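Local coordinates for periplasmic branched-chain amino acid-binding protein (Burkholderia mallei, PDB 3I09), which probably captures branched-chain amino acids or related small carboxylates in the periplasm and hands them to an ABC transporter, at residues 241-255 / 333-347. Sequence-based numbering, arbitrary orientation.
Sequences LETTQGLVLTDSWYW and MYLMEVKKPSESKEP
The carbonyl oxygen L249 O is held by two neighbouring residues of strand 329-338: M336 N lies 2.8 Å away, the N-H...O angle a nearly straight 174°, and L335 CA adds a CA-H...O contact. L249 N returns the bond to M336 O, and D251 and Y334 form a second antiparallel hydrogen-bonded pair. Just ahead of strand 248-251, where helix 241-244 ends, a type II turn from T244 to L247 brings G246 N to V338 O. V338 packs against both turn and helix: CB lies against T244 O, CG1 meets L241 CD2 at a tight 3.4 Å, and CG2 meets L249 CD2, the two side chains crossing at about a right angle.

Strand 248-251 is paired here with one edge of strand 329-338, whose other edge bonds to strand 351-357; this antiparallel sheet is separate from the parallel and mixed sheets of the type I periplasmic binding protein fold. On the face bearing L249 and M336, the selenomethionine's CG lies beside its backbone N (chi1 -56°) and the chain runs on extended, carrying SE over one face of the Y254 ring, 4.1 Å from its centroid, in a Met-aromatic contact; a bend at chi3 turns CE back to D251 CB and L249 CD1. Y254, in the conformer described here (a second is modelled), directs its ring edge at the face of Y334, a T-shaped pair with planes at 74°. On the opposite face V248 CG1 packs on L335 CD1 at 3.4 Å, shorter than usual van der Waals contact. D251 OD1 accepts S252 N at 2.8 Å, on the anti side of the carboxylate, and also bonds S278 OG of helix 278-297. Next to it, S252 CB packs on M333 SE, and S252 OG is bonded to Y318 OH.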
loop_
_atom_site.group_PDB
_atom_site.type_symbol
_atom_site.label_atom_id
_atom_site.label_comp_id
_atom_site.label_asym_id
_atom_site.label_seq_id
_atom_site.Cartn_x
_atom_site.Cartn_y
_atom_site.Cartn_z
ATOM N N LEU A 241 -13.831 -15.274 -7.146
ATOM C CA LEU A 241 -14.724 -15.203 -5.978
ATOM C C LEU A 241 -15.027 -16.544 -5.357
ATOM O O LEU A 241 -15.203 -16.637 -4.148
ATOM C CB LEU A 241 -16.040 -14.496 -6.341
ATOM C CG LEU A 241 -15.906 -13.017 -6.663
ATOM C CD1 LEU A 241 -17.296 -12.459 -7.045
ATOM C CD2 LEU A 241 -15.253 -12.231 -5.496
ATOM N N GLU A 242 -15.087 -17.606 -6.152
ATOM C CA GLU A 242 -15.416 -18.891 -5.561
ATOM C C GLU A 242 -14.373 -19.238 -4.452
ATOM O O GLU A 242 -14.735 -19.699 -3.384
ATOM C CB GLU A 242 -15.456 -19.985 -6.624
ATOM C CG GLU A 242 -15.736 -21.372 -6.045
ATOM C CD GLU A 242 -17.121 -21.490 -5.473
ATOM O OE1 GLU A 242 -18.031 -20.772 -5.968
ATOM O OE2 GLU A 242 -17.303 -22.310 -4.533
ATOM N N THR A 243 -13.111 -18.933 -4.709
ATOM C CA THR A 243 -12.019 -19.216 -3.762
ATOM C C THR A 243 -11.920 -18.166 -2.657
ATOM O O THR A 243 -11.597 -18.511 -1.511
ATOM C CB THR A 243 -10.689 -19.291 -4.503
ATOM O OG1 THR A 243 -10.693 -20.451 -5.352
ATOM C CG2 THR A 243 -9.461 -19.339 -3.509
ATOM N N THR A 244 -12.198 -16.898 -2.970
ATOM C CA THR A 244 -11.960 -15.785 -2.002
ATOM C C THR A 244 -13.156 -15.339 -1.175
ATOM O O THR A 244 -13.018 -14.555 -0.228
ATOM C CB THR A 244 -11.350 -14.551 -2.694
ATOM O OG1 THR A 244 -12.126 -14.217 -3.853
ATOM C CG2 THR A 244 -9.912 -14.846 -3.106
ATOM N N GLN A 245 -14.343 -15.814 -1.532
ATOM C CA GLN A 245 -15.570 -15.392 -0.843
ATOM C C GLN A 245 -15.406 -15.543 0.682
ATOM O O GLN A 245 -14.905 -16.566 1.174
ATOM C CB GLN A 245 -16.783 -16.210 -1.288
ATOM C CG GLN A 245 -16.649 -17.721 -1.127
ATOM C CD GLN A 245 -17.831 -18.443 -1.723
ATOM O OE1 GLN A 245 -18.969 -18.166 -1.340
ATOM N NE2 GLN A 245 -17.583 -19.351 -2.694
ATOM N N GLY A 246 -15.851 -14.514 1.395
ATOM C CA GLY A 246 -15.848 -14.484 2.839
ATOM C C GLY A 246 -14.586 -14.003 3.463
ATOM O O GLY A 246 -14.565 -13.780 4.665
ATOM N N LEU A 247 -13.519 -13.830 2.696
ATOM C CA LEU A 247 -12.293 -13.261 3.275
ATOM C C LEU A 247 -12.541 -11.826 3.704
ATOM O O LEU A 247 -13.223 -11.049 2.994
ATOM C CB LEU A 247 -11.130 -13.313 2.282
ATOM C CG LEU A 247 -10.558 -14.714 1.987
ATOM C CD1 LEU A 247 -9.534 -14.633 0.877
ATOM C CD2 LEU A 247 -9.956 -15.406 3.242
ATOM N N VAL A 248 -11.987 -11.474 4.863
ATOM C CA VAL A 248 -12.086 -10.112 5.367
ATOM C C VAL A 248 -10.761 -9.403 5.106
ATOM O O VAL A 248 -9.653 -9.950 5.307
ATOM C CB VAL A 248 -12.449 -10.116 6.841
ATOM C CG1 VAL A 248 -12.357 -8.737 7.407
ATOM C CG2 VAL A 248 -13.890 -10.728 7.036
ATOM N N LEU A 249 -10.848 -8.190 4.597
ATOM C CA LEU A 249 -9.640 -7.462 4.276
ATOM C C LEU A 249 -9.808 -5.983 4.597
ATOM O O LEU A 249 -10.932 -5.499 4.774
ATOM C CB LEU A 249 -9.245 -7.699 2.818
ATOM C CG LEU A 249 -10.242 -7.349 1.762
ATOM C CD1 LEU A 249 -9.980 -5.937 1.431
ATOM C CD2 LEU A 249 -10.108 -8.254 0.488
ATOM N N THR A 250 -8.674 -5.294 4.674
ATOM C CA THR A 250 -8.618 -3.872 4.924
ATOM C C THR A 250 -8.065 -3.201 3.676
ATOM O O THR A 250 -7.008 -3.619 3.180
ATOM C CB THR A 250 -7.719 -3.537 6.145
ATOM O OG1 THR A 250 -8.297 -4.100 7.302
ATOM C CG2 THR A 250 -7.651 -2.045 6.402
ATOM N N ASP A 251 -8.755 -2.186 3.157
ATOM C CA ASP A 251 -8.209 -1.463 1.975
ATOM C C ASP A 251 -8.516 0.009 2.098
ATOM O O ASP A 251 -9.347 0.396 2.904
ATOM C CB ASP A 251 -8.736 -2.040 0.653
ATOM C CG ASP A 251 -7.734 -1.817 -0.577
ATOM O OD1 ASP A 251 -6.804 -0.972 -0.505
ATOM O OD2 ASP A 251 -7.823 -2.567 -1.590
ATOM N N SER A 252 -7.848 0.845 1.306
ATOM C CA SER A 252 -8.041 2.282 1.410
ATOM C C SER A 252 -9.015 2.863 0.415
ATOM O O SER A 252 -9.378 4.028 0.539
ATOM C CB SER A 252 -6.690 3.015 1.258
ATOM O OG SER A 252 -6.195 2.906 -0.064
ATOM N N TRP A 253 -9.373 2.102 -0.620
ATOM C CA TRP A 253 -10.181 2.640 -1.737
ATOM C C TRP A 253 -10.681 1.489 -2.568
ATOM O O TRP A 253 -10.016 0.449 -2.663
ATOM C CB TRP A 253 -9.314 3.542 -2.594
ATOM C CG TRP A 253 -10.004 4.291 -3.673
ATOM C CD1 TRP A 253 -10.564 5.527 -3.567
ATOM C CD2 TRP A 253 -10.164 3.890 -5.036
ATOM N NE1 TRP A 253 -11.081 5.927 -4.782
ATOM C CE2 TRP A 253 -10.829 4.937 -5.706
ATOM C CE3 TRP A 253 -9.810 2.746 -5.760
ATOM C CZ2 TRP A 253 -11.176 4.858 -7.066
ATOM C CZ3 TRP A 253 -10.095 2.701 -7.130
ATOM C CH2 TRP A 253 -10.793 3.727 -7.754
ATOM N N TYR A 254 -11.885 1.655 -3.126
ATOM C CA TYR A 254 -12.429 0.658 -4.035
ATOM C C TYR A 254 -13.270 1.382 -5.071
ATOM O O TYR A 254 -13.974 2.399 -4.770
ATOM C CB TYR A 254 -13.211 -0.480 -3.319
ATOM C CG TYR A 254 -14.401 -0.038 -2.492
ATOM C CD1 TYR A 254 -14.233 0.660 -1.300
ATOM C CD2 TYR A 254 -15.701 -0.325 -2.904
ATOM C CE1 TYR A 254 -15.332 1.052 -0.535
ATOM C CE2 TYR A 254 -16.791 0.066 -2.152
ATOM C CZ TYR A 254 -16.602 0.754 -0.976
ATOM O OH TYR A 254 -17.690 1.162 -0.246
ATOM N N TRP A 255 -13.149 0.886 -6.298
ATOM C CA TRP A 255 -13.691 1.587 -7.468
ATOM C C TRP A 255 -15.191 1.838 -7.358
ATOM O O TRP A 255 -15.680 2.850 -7.852
ATOM C CB TRP A 255 -13.339 0.806 -8.749
ATOM C CG TRP A 255 -14.063 -0.492 -8.886
ATOM C CD1 TRP A 255 -13.676 -1.741 -8.445
ATOM C CD2 TRP A 255 -15.315 -0.653 -9.512
ATOM N NE1 TRP A 255 -14.633 -2.669 -8.777
ATOM C CE2 TRP A 255 -15.665 -2.023 -9.415
ATOM C CE3 TRP A 255 -16.203 0.239 -10.135
ATOM C CZ2 TRP A 255 -16.865 -2.526 -9.935
ATOM C CZ3 TRP A 255 -17.419 -0.265 -10.619
ATOM C CH2 TRP A 255 -17.722 -1.634 -10.537
HETATM N N MSE A 333 -10.109 4.149 6.486
HETATM C CA MSE A 333 -9.841 2.865 5.889
HETATM C C MSE A 333 -11.152 2.057 5.895
HETATM O O MSE A 333 -12.113 2.416 6.617
HETATM C CB MSE A 333 -8.733 2.150 6.670
HETATM C CG MSE A 333 -7.404 2.873 6.679
HETATM SE SE MSE A 333 -6.506 2.972 4.903
HETATM C CE MSE A 333 -5.949 1.218 4.791
ATOM N N TYR A 334 -11.213 0.988 5.095
ATOM C CA TYR A 334 -12.431 0.184 4.932
ATOM C C TYR A 334 -12.150 -1.278 5.236
ATOM O O TYR A 334 -11.230 -1.871 4.648
ATOM C CB TYR A 334 -12.984 0.331 3.497
ATOM C CG TYR A 334 -13.222 1.789 3.198
ATOM C CD1 TYR A 334 -14.326 2.436 3.722
ATOM C CD2 TYR A 334 -12.271 2.548 2.513
ATOM C CE1 TYR A 334 -14.528 3.772 3.538
ATOM C CE2 TYR A 334 -12.454 3.894 2.325
ATOM C CZ TYR A 334 -13.583 4.502 2.835
ATOM O OH TYR A 334 -13.770 5.848 2.675
ATOM N N LEU A 335 -12.957 -1.853 6.114
ATOM C CA LEU A 335 -12.970 -3.301 6.370
ATOM C C LEU A 335 -14.005 -3.866 5.415
ATOM O O LEU A 335 -15.170 -3.468 5.456
ATOM C CB LEU A 335 -13.396 -3.578 7.802
ATOM C CG LEU A 335 -13.280 -5.029 8.276
ATOM C CD1 LEU A 335 -11.783 -5.449 8.278
ATOM C CD2 LEU A 335 -13.910 -5.210 9.649
HETATM N N MSE A 336 -13.581 -4.765 4.534
HETATM C CA MSE A 336 -14.472 -5.350 3.545
HETATM C C MSE A 336 -14.494 -6.843 3.589
HETATM O O MSE A 336 -13.560 -7.490 4.107
HETATM C CB MSE A 336 -14.027 -4.848 2.195
HETATM C CG MSE A 336 -14.083 -3.345 2.393
HETATM SE SE MSE A 336 -14.265 -2.453 0.942
HETATM C CE MSE A 336 -12.615 -2.998 0.280
ATOM N N GLU A 337 -15.593 -7.396 3.085
ATOM C CA GLU A 337 -15.689 -8.827 2.949
ATOM C C GLU A 337 -15.844 -9.154 1.465
ATOM O O GLU A 337 -16.597 -8.495 0.754
ATOM C CB GLU A 337 -16.853 -9.397 3.780
ATOM C CG GLU A 337 -16.937 -10.894 3.682
ATOM C CD GLU A 337 -18.090 -11.531 4.497
ATOM O OE1 GLU A 337 -19.115 -10.851 4.715
ATOM O OE2 GLU A 337 -17.973 -12.734 4.844
ATOM N N VAL A 338 -15.130 -10.179 1.001
ATOM C CA VAL A 338 -15.197 -10.574 -0.402
ATOM C C VAL A 338 -16.518 -11.282 -0.640
ATOM O O VAL A 338 -16.933 -12.150 0.154
ATOM C CB VAL A 338 -14.028 -11.475 -0.803
ATOM C CG1 VAL A 338 -14.196 -11.888 -2.273
ATOM C CG2 VAL A 338 -12.672 -10.742 -0.521
ATOM N N LYS A 339 -17.211 -10.840 -1.675
ATOM C CA LYS A 339 -18.501 -11.398 -2.080
ATOM C C LYS A 339 -18.523 -12.870 -2.507
ATOM O O LYS A 339 -17.542 -13.406 -3.015
ATOM C CB LYS A 339 -19.109 -10.568 -3.227
ATOM C CG LYS A 339 -19.653 -9.217 -2.779
ATOM C CD LYS A 339 -20.286 -8.431 -3.961
ATOM C CE LYS A 339 -21.097 -7.242 -3.461
ATOM N NZ LYS A 339 -21.887 -6.674 -4.583
ATOM N N LYS A 340 -19.678 -13.497 -2.290
ATOM C CA LYS A 340 -20.001 -14.743 -2.932
ATOM C C LYS A 340 -20.159 -14.442 -4.430
ATOM O O LYS A 340 -20.579 -13.354 -4.806
ATOM C CB LYS A 340 -21.338 -15.323 -2.437
ATOM C CG LYS A 340 -21.441 -15.638 -0.959
ATOM C CD LYS A 340 -22.840 -16.162 -0.683
ATOM C CE LYS A 340 -23.164 -16.148 0.799
ATOM N NZ LYS A 340 -22.232 -17.052 1.498
ATOM N N PRO A 341 -19.875 -15.425 -5.283
ATOM C CA PRO A 341 -20.170 -15.261 -6.713
ATOM C C PRO A 341 -21.594 -14.763 -6.989
ATOM O O PRO A 341 -21.775 -13.850 -7.788
ATOM C CB PRO A 341 -19.957 -16.675 -7.275
ATOM C CG PRO A 341 -18.891 -17.269 -6.385
ATOM C CD PRO A 341 -19.224 -16.715 -4.993
ATOM N N SER A 342 -22.582 -15.300 -6.288
ATOM C CA SER A 342 -23.986 -14.922 -6.530
ATOM C C SER A 342 -24.307 -13.490 -6.117
ATOM O O SER A 342 -25.382 -12.991 -6.448
ATOM C CB SER A 342 -24.921 -15.848 -5.766
ATOM O OG SER A 342 -24.717 -15.696 -4.379
ATOM N N GLU A 343 -23.413 -12.858 -5.359
ATOM C CA GLU A 343 -23.611 -11.467 -4.915
ATOM C C GLU A 343 -22.962 -10.455 -5.867
ATOM O O GLU A 343 -23.176 -9.271 -5.706
ATOM C CB GLU A 343 -23.043 -11.256 -3.506
ATOM C CG GLU A 343 -23.704 -12.135 -2.453
ATOM C CD GLU A 343 -23.049 -12.074 -1.099
ATOM O OE1 GLU A 343 -21.814 -11.893 -0.952
ATOM O OE2 GLU A 343 -23.799 -12.284 -0.135
ATOM N N SER A 344 -22.158 -10.935 -6.813
ATOM C CA SER A 344 -21.374 -10.085 -7.695
ATOM C C SER A 344 -22.225 -9.772 -8.913
ATOM O O SER A 344 -22.639 -10.682 -9.614
ATOM C CB SER A 344 -20.069 -10.761 -8.091
ATOM O OG SER A 344 -19.281 -9.921 -8.914
ATOM N N LYS A 345 -22.475 -8.481 -9.134
ATOM C CA LYS A 345 -23.521 -8.022 -10.055
ATOM C C LYS A 345 -22.976 -7.421 -11.368
ATOM O O LYS A 345 -23.743 -7.160 -12.300
ATOM C CB LYS A 345 -24.399 -6.990 -9.357
ATOM C CG LYS A 345 -25.252 -7.639 -8.255
ATOM C CD LYS A 345 -25.982 -6.609 -7.419
ATOM C CE LYS A 345 -26.832 -7.285 -6.315
ATOM N NZ LYS A 345 -27.864 -6.321 -5.773
ATOM N N GLU A 346 -21.664 -7.223 -11.425
ATOM C CA GLU A 346 -21.005 -6.872 -12.681
ATOM C C GLU A 346 -19.542 -7.199 -12.521
ATOM O O GLU A 346 -19.088 -7.476 -11.396
ATOM C CB GLU A 346 -21.213 -5.405 -13.053
ATOM C CG GLU A 346 -20.706 -4.428 -11.998
ATOM C CD GLU A 346 -21.680 -4.131 -10.893
ATOM O OE1 GLU A 346 -22.895 -4.137 -11.146
ATOM O OE2 GLU A 346 -21.217 -3.801 -9.768
ATOM N N PRO A 347 -18.785 -7.163 -13.634
ATOM C CA PRO A 347 -17.364 -7.475 -13.503
ATOM C C PRO A 347 -16.679 -6.570 -12.500
ATOM O O PRO A 347 -16.951 -5.365 -12.426
ATOM C CB PRO A 347 -16.835 -7.240 -14.917
ATOM C CG PRO A 347 -18.041 -7.504 -15.788
ATOM C CD PRO A 347 -19.172 -6.949 -15.034
#